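Local atomic coordinates of alpha-fucosidase (Bifidobacterium bifidum, PDB entry 2EAB), a protein that probably hydrolyses alpha-1,2-linked L-fucosides, releasing L-fucose, as a glycoside hydrolase of family 95, this chain being the calcium-binding catalytic part of a longer, probably membrane-anchored protein. Residues A[733-742]-A[802-810]; A[528-539]-A[586-597]. One frame throughout, in Å; residues are numbered along the deposited sequence.

Contact 1. Residues A[733-742]-A[802-810]; sequences ARTGDGNTTY and LPALPDAWA. With EDO (1,2-ethanediol), chain G.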
loop_
_atom_site.group_PDB
_atom_site.type_symbol
_atom_site.label_atom_id
_atom_site.label_comp_id
_atom_site.label_asym_id
_atom_site.label_seq_id
_atom_site.Cartn_x
_atom_site.Cartn_y
_atom_site.Cartn_z
ATOM N N ALA A 733 -17.345 -3.448 -3.218
ATOM C CA ALA A 733 -17.266 -3.276 -4.673
ATOM C C ALA A 733 -17.357 -4.625 -5.390
ATOM O O ALA A 733 -18.037 -4.752 -6.412
ATOM C CB ALA A 733 -15.998 -2.547 -5.074
ATOM N N ARG A 734 -16.687 -5.637 -4.845
ATOM C CA ARG A 734 -16.670 -6.969 -5.442
ATOM C C ARG A 734 -18.046 -7.639 -5.453
ATOM O O ARG A 734 -18.272 -8.561 -6.236
ATOM C CB ARG A 734 -15.659 -7.858 -4.710
ATOM C CG ARG A 734 -14.191 -7.458 -4.922
ATOM C CD ARG A 734 -13.721 -7.756 -6.350
ATOM N NE ARG A 734 -12.280 -7.598 -6.580
ATOM C CZ ARG A 734 -11.357 -8.487 -6.216
ATOM N NH1 ARG A 734 -11.704 -9.577 -5.542
ATOM N NH2 ARG A 734 -10.079 -8.276 -6.510
ATOM N N THR A 735 -18.956 -7.188 -4.587
ATOM C CA THR A 735 -20.320 -7.726 -4.544
ATOM C C THR A 735 -21.204 -7.210 -5.679
ATOM O O THR A 735 -22.282 -7.760 -5.917
ATOM C CB THR A 735 -21.066 -7.385 -3.225
ATOM O OG1 THR A 735 -21.414 -5.995 -3.213
ATOM C CG2 THR A 735 -20.245 -7.729 -1.996
ATOM N N GLY A 736 -20.781 -6.132 -6.334
ATOM C CA GLY A 736 -21.605 -5.474 -7.343
ATOM C C GLY A 736 -22.551 -4.414 -6.798
ATOM O O GLY A 736 -23.219 -3.726 -7.575
ATOM N N ASP A 737 -22.614 -4.272 -5.474
ATOM C CA ASP A 737 -23.486 -3.271 -4.856
ATOM C C ASP A 737 -22.764 -1.924 -4.818
ATOM O O ASP A 737 -22.134 -1.564 -3.816
ATOM C CB ASP A 737 -23.914 -3.724 -3.453
ATOM C CG ASP A 737 -24.927 -2.786 -2.798
ATOM O OD1 ASP A 737 -25.164 -1.672 -3.307
ATOM O OD2 ASP A 737 -25.471 -3.173 -1.739
ATOM N N GLY A 738 -22.867 -1.185 -5.919
ATOM C CA GLY A 738 -22.234 0.122 -6.038
ATOM C C GLY A 738 -22.793 1.160 -5.087
ATOM O O GLY A 738 -22.071 2.053 -4.662
ATOM N N ASN A 739 -24.077 1.056 -4.754
ATOM C CA ASN A 739 -24.688 2.008 -3.830
ATOM C C ASN A 739 -24.102 1.911 -2.423
ATOM O O ASN A 739 -23.714 2.923 -1.845
ATOM C CB ASN A 739 -26.208 1.850 -3.814
ATOM C CG ASN A 739 -26.850 2.304 -5.111
ATOM O OD1 ASN A 739 -26.297 3.130 -5.836
ATOM N ND2 ASN A 739 -28.026 1.765 -5.408
ATOM N N THR A 740 -24.018 0.697 -1.890
ATOM C CA THR A 740 -23.417 0.503 -0.575
ATOM C C THR A 740 -21.935 0.876 -0.605
ATOM O O THR A 740 -21.432 1.512 0.325
ATOM C CB THR A 740 -23.626 -0.930 -0.055
ATOM O OG1 THR A 740 -25.031 -1.192 0.007
ATOM C CG2 THR A 740 -23.041 -1.092 1.340
ATOM N N THR A 741 -21.241 0.498 -1.680
ATOM C CA THR A 741 -19.823 0.825 -1.834
ATOM C C THR A 741 -19.619 2.334 -1.801
ATOM O O THR A 741 -18.750 2.837 -1.076
ATOM C CB THR A 741 -19.236 0.250 -3.138
ATOM O OG1 THR A 741 -19.475 -1.157 -3.189
ATOM C CG2 THR A 741 -17.737 0.483 -3.192
ATOM N N TYR A 742 -20.424 3.054 -2.580
ATOM C CA TYR A 742 -20.352 4.506 -2.602
ATOM C C TYR A 742 -20.639 5.121 -1.229
ATOM O O TYR A 742 -19.978 6.072 -0.815
ATOM C CB TYR A 742 -21.295 5.104 -3.653
ATOM C CG TYR A 742 -21.349 6.598 -3.542
ATOM C CD1 TYR A 742 -20.270 7.378 -3.948
ATOM C CD2 TYR A 742 -22.445 7.231 -2.965
ATOM C CE1 TYR A 742 -20.290 8.757 -3.811
ATOM C CE2 TYR A 742 -22.480 8.610 -2.825
ATOM C CZ TYR A 742 -21.397 9.366 -3.245
ATOM O OH TYR A 742 -21.417 10.730 -3.100
ATOM N N LEU A 802 -17.758 -1.568 -15.384
ATOM C CA LEU A 802 -18.748 -0.962 -14.484
ATOM C C LEU A 802 -19.493 -1.990 -13.621
ATOM O O LEU A 802 -20.722 -2.052 -13.637
ATOM C CB LEU A 802 -19.717 -0.063 -15.267
ATOM C CG LEU A 802 -19.061 1.109 -16.004
ATOM C CD1 LEU A 802 -20.073 1.813 -16.893
ATOM C CD2 LEU A 802 -18.405 2.101 -15.042
ATOM N N PRO A 803 -18.741 -2.816 -12.871
ATOM C CA PRO A 803 -19.338 -3.885 -12.067
ATOM C C PRO A 803 -20.086 -3.422 -10.814
ATOM O O PRO A 803 -20.916 -4.160 -10.297
ATOM C CB PRO A 803 -18.127 -4.726 -11.665
ATOM C CG PRO A 803 -17.010 -3.732 -11.621
ATOM C CD PRO A 803 -17.270 -2.812 -12.768
ATOM N N ALA A 804 -19.782 -2.227 -10.319
ATOM C CA ALA A 804 -20.422 -1.718 -9.105
ATOM C C ALA A 804 -20.535 -0.201 -9.184
ATOM O O ALA A 804 -20.012 0.538 -8.345
ATOM C CB ALA A 804 -19.666 -2.169 -7.853
ATOM N N LEU A 805 -21.242 0.248 -10.217
ATOM C CA LEU A 805 -21.414 1.665 -10.479
ATOM C C LEU A 805 -22.499 2.233 -9.567
ATOM O O LEU A 805 -23.633 1.754 -9.581
ATOM C CB LEU A 805 -21.790 1.885 -11.943
ATOM C CG LEU A 805 -22.075 3.325 -12.374
ATOM C CD1 LEU A 805 -20.801 4.153 -12.386
ATOM C CD2 LEU A 805 -22.739 3.332 -13.737
ATOM N N PRO A 806 -22.151 3.248 -8.758
ATOM C CA PRO A 806 -23.156 3.843 -7.881
ATOM C C PRO A 806 -24.203 4.624 -8.661
ATOM O O PRO A 806 -23.874 5.284 -9.649
ATOM C CB PRO A 806 -22.343 4.822 -7.022
ATOM C CG PRO A 806 -20.915 4.440 -7.210
ATOM C CD PRO A 806 -20.833 3.883 -8.585
ATOM N N ASP A 807 -25.450 4.562 -8.204
ATOM C CA ASP A 807 -26.512 5.383 -8.787
ATOM C C ASP A 807 -26.193 6.877 -8.656
ATOM O O ASP A 807 -26.665 7.687 -9.458
ATOM C CB ASP A 807 -27.869 5.069 -8.144
ATOM C CG ASP A 807 -28.353 3.653 -8.433
ATOM O OD1 ASP A 807 -27.830 2.994 -9.357
ATOM O OD2 ASP A 807 -29.274 3.194 -7.725
ATOM N N ALA A 808 -25.381 7.229 -7.658
ATOM C CA ALA A 808 -24.939 8.608 -7.438
ATOM C C ALA A 808 -24.114 9.163 -8.605
ATOM O O ALA A 808 -24.037 10.381 -8.793
ATOM C CB ALA A 808 -24.148 8.710 -6.138
ATOM N N TRP A 809 -23.489 8.272 -9.374
ATOM C CA TRP A 809 -22.696 8.668 -10.532
ATOM C C TRP A 809 -23.423 8.243 -11.809
ATOM O O TRP A 809 -23.044 7.269 -12.461
ATOM C CB TRP A 809 -21.292 8.051 -10.481
ATOM C CG TRP A 809 -20.483 8.352 -9.238
ATOM C CD1 TRP A 809 -20.698 9.345 -8.317
ATOM C CD2 TRP A 809 -19.296 7.674 -8.822
ATOM N NE1 TRP A 809 -19.728 9.305 -7.338
ATOM C CE2 TRP A 809 -18.854 8.289 -7.627
ATOM C CE3 TRP A 809 -18.560 6.603 -9.344
ATOM C CZ2 TRP A 809 -17.711 7.861 -6.943
ATOM C CZ3 TRP A 809 -17.428 6.177 -8.663
ATOM C CH2 TRP A 809 -17.014 6.808 -7.476
ATOM N N ALA A 810 -24.474 8.985 -12.159
ATOM C CA ALA A 810 -25.346 8.628 -13.282
ATOM C C ALA A 810 -24.624 8.658 -14.626
ATOM O O ALA A 810 -24.907 7.856 -15.518
ATOM C CB ALA A 810 -26.567 9.543 -13.315
HETATM C C1 EDO G . -7.893 -6.250 -6.227
HETATM O O1 EDO G . -8.735 -6.407 -7.474
HETATM C C2 EDO G . -6.766 -5.206 -6.592
HETATM O O2 EDO G . -6.037 -5.740 -7.725
HETATM O O HOH W 1 -23.966 -3.648 -10.198
HETATM O O HOH W 2 -24.125 -0.783 -8.599
HETATM O O HOH W 3 -25.176 5.608 -5.190
#
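Y742, A804 and N739 carry the contact between the bend and first turn that open helix 738-751 and the irregular segment 802-810. The Y742 ring takes A808 CB over one face, 4.0 Å from its centroid, a CH-pi contact. W809 meets the same ring obliquely, their planes 72° apart, and Y742 CB lies 3.5 Å from P806 CB. With CG anti to the backbone N (chi1 172°), the tyrosine is carried alongside the turn P806 to W809. Its OH and W809 NE1 both bond to E372, so one carboxylate ties the two rings together from outside.

N739 grips D807 twice. Its OD1 accepts from D807 N at 2.9 Å, nearly along the C=O axis, while its ND2 donates to D807 OD2 at 3.0 Å, coming from above a carboxylate plane turned 75° from the amide. Water 3 bridges N739 OD1 to A808 N. Losing both bonds to an alanine here would probably set the D807 carboxylate free to turn and weaken the hold on the turn.

A804 CB sits 3.4 Å from A733 O, in the bend between helices 722-734 and 738-751. There G736, with positive phi, and G738, whose CA comes within 3.2 Å of A804 O, let the backbones close up. D737 caps the new helix: its OD1 accepts from T740 N in a nearly straight bond.

Together these features dock the first turn of an N-capped helix on a type I turn, its glycine bend against P803 to L805, joining the (alpha/alpha)6-barrel catalytic domain to the beta-rich C-terminal domain.

Contact 2. Residues A[528-539]-A[586-597]; sequences LDRVYALLKEES and MLNDAIEAAKAK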
loop_
_atom_site.group_PDB
_atom_site.type_symbol
_atom_site.label_atom_id
_atom_site.label_comp_id
_atom_site.label_asym_id
_atom_site.label_seq_id
_atom_site.Cartn_x
_atom_site.Cartn_y
_atom_site.Cartn_z
ATOM N N LEU A 528 7.392 -12.820 -14.303
ATOM C CA LEU A 528 6.958 -14.201 -14.129
ATOM C C LEU A 528 8.014 -15.042 -13.415
ATOM O O LEU A 528 7.695 -15.783 -12.488
ATOM C CB LEU A 528 6.601 -14.834 -15.474
ATOM C CG LEU A 528 6.220 -16.316 -15.482
ATOM C CD1 LEU A 528 5.031 -16.592 -14.567
ATOM C CD2 LEU A 528 5.905 -16.733 -16.906
ATOM N N ASP A 529 9.267 -14.938 -13.850
ATOM C CA ASP A 529 10.333 -15.730 -13.233
ATOM C C ASP A 529 10.497 -15.416 -11.746
ATOM O O ASP A 529 10.651 -16.321 -10.922
ATOM C CB ASP A 529 11.660 -15.533 -13.965
ATOM C CG ASP A 529 11.717 -16.272 -15.295
ATOM O OD1 ASP A 529 10.760 -17.007 -15.633
ATOM O OD2 ASP A 529 12.739 -16.121 -16.000
ATOM N N ARG A 530 10.433 -14.131 -11.408
ATOM C CA ARG A 530 10.599 -13.684 -10.022
ATOM C C ARG A 530 9.439 -14.113 -9.138
ATOM O O ARG A 530 9.650 -14.577 -8.013
ATOM C CB ARG A 530 10.772 -12.168 -9.962
ATOM C CG ARG A 530 12.075 -11.699 -10.564
ATOM C CD ARG A 530 12.085 -10.209 -10.728
ATOM N NE ARG A 530 12.251 -9.516 -9.451
ATOM C CZ ARG A 530 12.058 -8.211 -9.286
ATOM N NH1 ARG A 530 11.672 -7.457 -10.307
ATOM N NH2 ARG A 530 12.245 -7.651 -8.098
ATOM N N VAL A 531 8.214 -13.968 -9.633
ATOM C CA VAL A 531 7.050 -14.316 -8.819
ATOM C C VAL A 531 6.933 -15.830 -8.686
ATOM O O VAL A 531 6.551 -16.339 -7.633
ATOM C CB VAL A 531 5.726 -13.657 -9.313
ATOM C CG1 VAL A 531 5.897 -12.154 -9.463
ATOM C CG2 VAL A 531 5.239 -14.257 -10.625
ATOM N N TYR A 532 7.278 -16.555 -9.747
ATOM C CA TYR A 532 7.287 -18.008 -9.674
ATOM C C TYR A 532 8.271 -18.508 -8.618
ATOM O O TYR A 532 7.936 -19.388 -7.830
ATOM C CB TYR A 532 7.589 -18.658 -11.031
ATOM C CG TYR A 532 7.743 -20.156 -10.911
ATOM C CD1 TYR A 532 6.638 -20.966 -10.662
ATOM C CD2 TYR A 532 8.996 -20.763 -11.009
ATOM C CE1 TYR A 532 6.768 -22.340 -10.519
ATOM C CE2 TYR A 532 9.135 -22.149 -10.877
ATOM C CZ TYR A 532 8.015 -22.925 -10.634
ATOM O OH TYR A 532 8.121 -24.288 -10.494
ATOM N N ALA A 533 9.486 -17.964 -8.618
ATOM C CA ALA A 533 10.484 -18.373 -7.634
ATOM C C ALA A 533 9.961 -18.181 -6.204
ATOM O O ALA A 533 10.065 -19.083 -5.376
ATOM C CB ALA A 533 11.802 -17.630 -7.851
ATOM N N LEU A 534 9.375 -17.020 -5.930
ATOM C CA LEU A 534 8.817 -16.744 -4.602
ATOM C C LEU A 534 7.687 -17.696 -4.237
ATOM O O LEU A 534 7.641 -18.223 -3.120
ATOM C CB LEU A 534 8.321 -15.303 -4.514
ATOM C CG LEU A 534 9.401 -14.224 -4.422
ATOM C CD1 LEU A 534 8.833 -12.856 -4.763
ATOM C CD2 LEU A 534 10.045 -14.210 -3.040
ATOM N N LEU A 535 6.780 -17.906 -5.187
ATOM C CA LEU A 535 5.616 -18.759 -4.956
ATOM C C LEU A 535 5.996 -20.218 -4.794
ATOM O O LEU A 535 5.390 -20.923 -3.995
ATOM C CB LEU A 535 4.596 -18.601 -6.081
ATOM C CG LEU A 535 3.771 -17.315 -6.022
ATOM C CD1 LEU A 535 3.123 -17.037 -7.359
ATOM C CD2 LEU A 535 2.719 -17.394 -4.920
ATOM N N LYS A 536 6.991 -20.658 -5.558
ATOM C CA LYS A 536 7.457 -22.037 -5.500
ATOM C C LYS A 536 7.932 -22.374 -4.086
ATOM O O LYS A 536 7.529 -23.388 -3.510
ATOM C CB LYS A 536 8.593 -22.240 -6.501
ATOM C CG LYS A 536 9.218 -23.625 -6.497
ATOM C CD LYS A 536 10.386 -23.682 -7.477
ATOM C CE LYS A 536 11.108 -25.019 -7.405
ATOM N NZ LYS A 536 12.246 -25.102 -8.368
ATOM N N GLU A 537 8.778 -21.518 -3.517
ATOM C CA GLU A 537 9.341 -21.806 -2.208
ATOM C C GLU A 537 8.315 -21.642 -1.082
ATOM O O GLU A 537 8.321 -22.431 -0.145
ATOM C CB GLU A 537 10.608 -20.988 -1.944
ATOM C CG GLU A 537 11.193 -21.202 -0.559
ATOM C CD GLU A 537 12.644 -20.768 -0.418
ATOM O OE1 GLU A 537 13.331 -20.490 -1.430
ATOM O OE2 GLU A 537 13.111 -20.733 0.734
ATOM N N GLU A 538 7.442 -20.639 -1.159
ATOM C CA GLU A 538 6.421 -20.502 -0.118
ATOM C C GLU A 538 5.372 -21.616 -0.192
ATOM O O GLU A 538 4.864 -22.064 0.837
ATOM C CB GLU A 538 5.779 -19.111 -0.123
ATOM C CG GLU A 538 4.929 -18.816 1.123
ATOM C CD GLU A 538 5.743 -18.651 2.402
ATOM O OE1 GLU A 538 6.998 -18.657 2.315
ATOM O OE2 GLU A 538 5.127 -18.521 3.490
ATOM N N SER A 539 5.049 -22.070 -1.402
ATOM C CA SER A 539 4.137 -23.203 -1.560
ATOM C C SER A 539 4.785 -24.483 -1.036
ATOM O O SER A 539 4.136 -25.265 -0.341
ATOM C CB SER A 539 3.684 -23.363 -3.013
ATOM O OG SER A 539 2.944 -22.229 -3.423
ATOM N N MET A 586 -2.768 -18.625 -2.686
ATOM C CA MET A 586 -1.352 -18.752 -3.006
ATOM C C MET A 586 -1.103 -19.951 -3.913
ATOM O O MET A 586 -0.384 -19.846 -4.902
ATOM C CB MET A 586 -0.499 -18.866 -1.746
ATOM C CG MET A 586 0.983 -18.950 -2.063
ATOM S SD MET A 586 2.016 -19.180 -0.623
ATOM C CE MET A 586 1.476 -20.801 -0.049
ATOM N N LEU A 587 -1.682 -21.094 -3.563
ATOM C CA LEU A 587 -1.511 -22.287 -4.388
ATOM C C LEU A 587 -2.117 -22.086 -5.775
ATOM O O LEU A 587 -1.558 -22.543 -6.772
ATOM C CB LEU A 587 -2.097 -23.521 -3.698
ATOM C CG LEU A 587 -1.387 -23.965 -2.413
ATOM C CD1 LEU A 587 -2.167 -25.075 -1.732
ATOM C CD2 LEU A 587 0.056 -24.404 -2.680
ATOM N N ASN A 588 -3.247 -21.390 -5.826
ATOM C CA ASN A 588 -3.891 -21.044 -7.086
ATOM C C ASN A 588 -2.957 -20.200 -7.964
ATOM O O ASN A 588 -2.707 -20.537 -9.131
ATOM C CB ASN A 588 -5.197 -20.303 -6.792
ATOM C CG ASN A 588 -6.199 -20.395 -7.927
ATOM O OD1 ASN A 588 -5.905 -20.895 -9.015
ATOM N ND2 ASN A 588 -7.404 -19.912 -7.670
ATOM N N ASP A 589 -2.425 -19.123 -7.385
ATOM C CA ASP A 589 -1.460 -18.267 -8.076
ATOM C C ASP A 589 -0.201 -19.036 -8.480
ATOM O O ASP A 589 0.305 -18.856 -9.597
ATOM C CB ASP A 589 -1.044 -17.074 -7.197
ATOM C CG ASP A 589 -2.122 -15.993 -7.060
ATOM O OD1 ASP A 589 -3.177 -16.066 -7.713
ATOM O OD2 ASP A 589 -1.885 -15.038 -6.285
ATOM N N ALA A 590 0.303 -19.877 -7.577
ATOM C CA ALA A 590 1.506 -20.664 -7.844
ATOM C C ALA A 590 1.312 -21.615 -9.022
ATOM O O ALA A 590 2.192 -21.739 -9.875
ATOM C CB ALA A 590 1.927 -21.430 -6.600
ATOM N N ILE A 591 0.160 -22.279 -9.061
ATOM C CA ILE A 591 -0.187 -23.162 -10.172
ATOM C C ILE A 591 -0.240 -22.378 -11.480
ATOM O O ILE A 591 0.280 -22.832 -12.504
ATOM C CB ILE A 591 -1.515 -23.906 -9.898
ATOM C CG1 ILE A 591 -1.300 -24.969 -8.814
ATOM C CG2 ILE A 591 -2.057 -24.555 -11.172
ATOM C CD1 ILE A 591 -2.572 -25.471 -8.161
ATOM N N GLU A 592 -0.837 -21.192 -11.444
ATOM C CA GLU A 592 -0.894 -20.359 -12.642
ATOM C C GLU A 592 0.483 -19.899 -13.105
ATOM O O GLU A 592 0.775 -19.909 -14.309
ATOM C CB GLU A 592 -1.845 -19.179 -12.451
ATOM C CG GLU A 592 -3.295 -19.607 -12.329
ATOM C CD GLU A 592 -3.719 -20.487 -13.495
ATOM O OE1 GLU A 592 -3.620 -20.026 -14.657
ATOM O OE2 GLU A 592 -4.125 -21.643 -13.261
ATOM N N ALA A 593 1.339 -19.535 -12.153
ATOM C CA ALA A 593 2.712 -19.147 -12.479
ATOM C C ALA A 593 3.470 -20.316 -13.110
ATOM O O ALA A 593 4.166 -20.155 -14.126
ATOM C CB ALA A 593 3.435 -18.640 -11.239
ATOM N N ALA A 594 3.318 -21.494 -12.514
ATOM C CA ALA A 594 3.932 -22.712 -13.037
ATOM C C ALA A 594 3.449 -23.007 -14.453
ATOM O O ALA A 594 4.262 -23.246 -15.349
ATOM C CB ALA A 594 3.644 -23.889 -12.122
ATOM N N LYS A 595 2.135 -22.959 -14.657
ATOM C CA LYS A 595 1.551 -23.221 -15.973
ATOM C C LYS A 595 2.078 -22.265 -17.039
ATOM O O LYS A 595 2.349 -22.676 -18.173
ATOM C CB LYS A 595 0.027 -23.168 -15.905
ATOM C CG LYS A 595 -0.589 -24.396 -15.266
ATOM C CD LYS A 595 -2.102 -24.314 -15.212
ATOM C CE LYS A 595 -2.703 -25.620 -14.704
ATOM N NZ LYS A 595 -2.400 -26.790 -15.588
ATOM N N ALA A 596 2.249 -21.000 -16.665
ATOM C CA ALA A 596 2.745 -19.978 -17.586
ATOM C C ALA A 596 4.176 -20.262 -18.039
ATOM O O ALA A 596 4.616 -19.772 -19.083
ATOM C CB ALA A 596 2.648 -18.605 -16.951
ATOM N N LYS A 597 4.893 -21.052 -17.243
ATOM C CA LYS A 597 6.263 -21.457 -17.555
ATOM C C LYS A 597 6.349 -22.867 -18.144
ATOM O O LYS A 597 7.441 -23.346 -18.457
ATOM C CB LYS A 597 7.131 -21.363 -16.299
ATOM C CG LYS A 597 7.377 -19.940 -15.832
ATOM C CD LYS A 597 8.131 -19.884 -14.515
ATOM C CE LYS A 597 9.545 -20.456 -14.616
ATOM N NZ LYS A 597 10.397 -19.780 -15.635
#
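Helices 528-539 and 586-596 pack with their axes 9.2 Å apart at closest approach and their directions 132° apart, and Y532 lies against A593 and L535 against A590. This is a helix-helix interface of the (alpha/alpha)6-barrel catalytic domain with a knobs-into-holes element: L535 fills a hole lined by M586, D589, A590 and A593. Its CB rests 3.9 Å from A590 CB, and its CD2 meets M586 CG as the two side chains run past each other in opposite senses.

At the S539 end, M586 is extended until chi3 (64°), where the bend lays its sulfur against E538 and its CE near S539. S539 OG, close to A590 CB, bonds back to L535 O, which also accepts from S539 N from the other face of its plane.

The alanines A593 and A594 admit the Y532 ring close to the second helix: A593 CB stands at its edge, 4.0 Å from CD1, and CE1 touches A594. The phenol OH bonds to D601. D589 OD1 is hydrogen-bonded to a Tris molecule, probably from the crystallisation liquor, near E520 and D690, calcium ligands of this protein that hold no calcium in this chain.

L528 CD2 packs on A596 and on K597 CG. Bent at chi3 and chi4, the lysine chain passes Y532, its CD 3.6 Å from CG of the ring, and its NZ ends 2.8 Å from D529 OD1 in a salt bridge, above the carboxylate plane.

Contact 2 closes before contact 1 opens along the chain, so the two follow in series. Their centres lie about 33 Å apart and their nearest atoms about 10 Å, without touching. Contact 2 is internal to the catalytic domain, pairing helix 525-546 with helix 577-596. Contact 1 instead takes the bend between helices 722-734 and 738-751 of that domain and sets it against the loop between strands 799-801 and 812-819, in the C-terminal domain. One therefore holds neighbouring helices of the helical domain together, beside E520 and D690, a calcium site not occupied by the ion in this chain, whereas the other fastens that domain to the following beta-rich part.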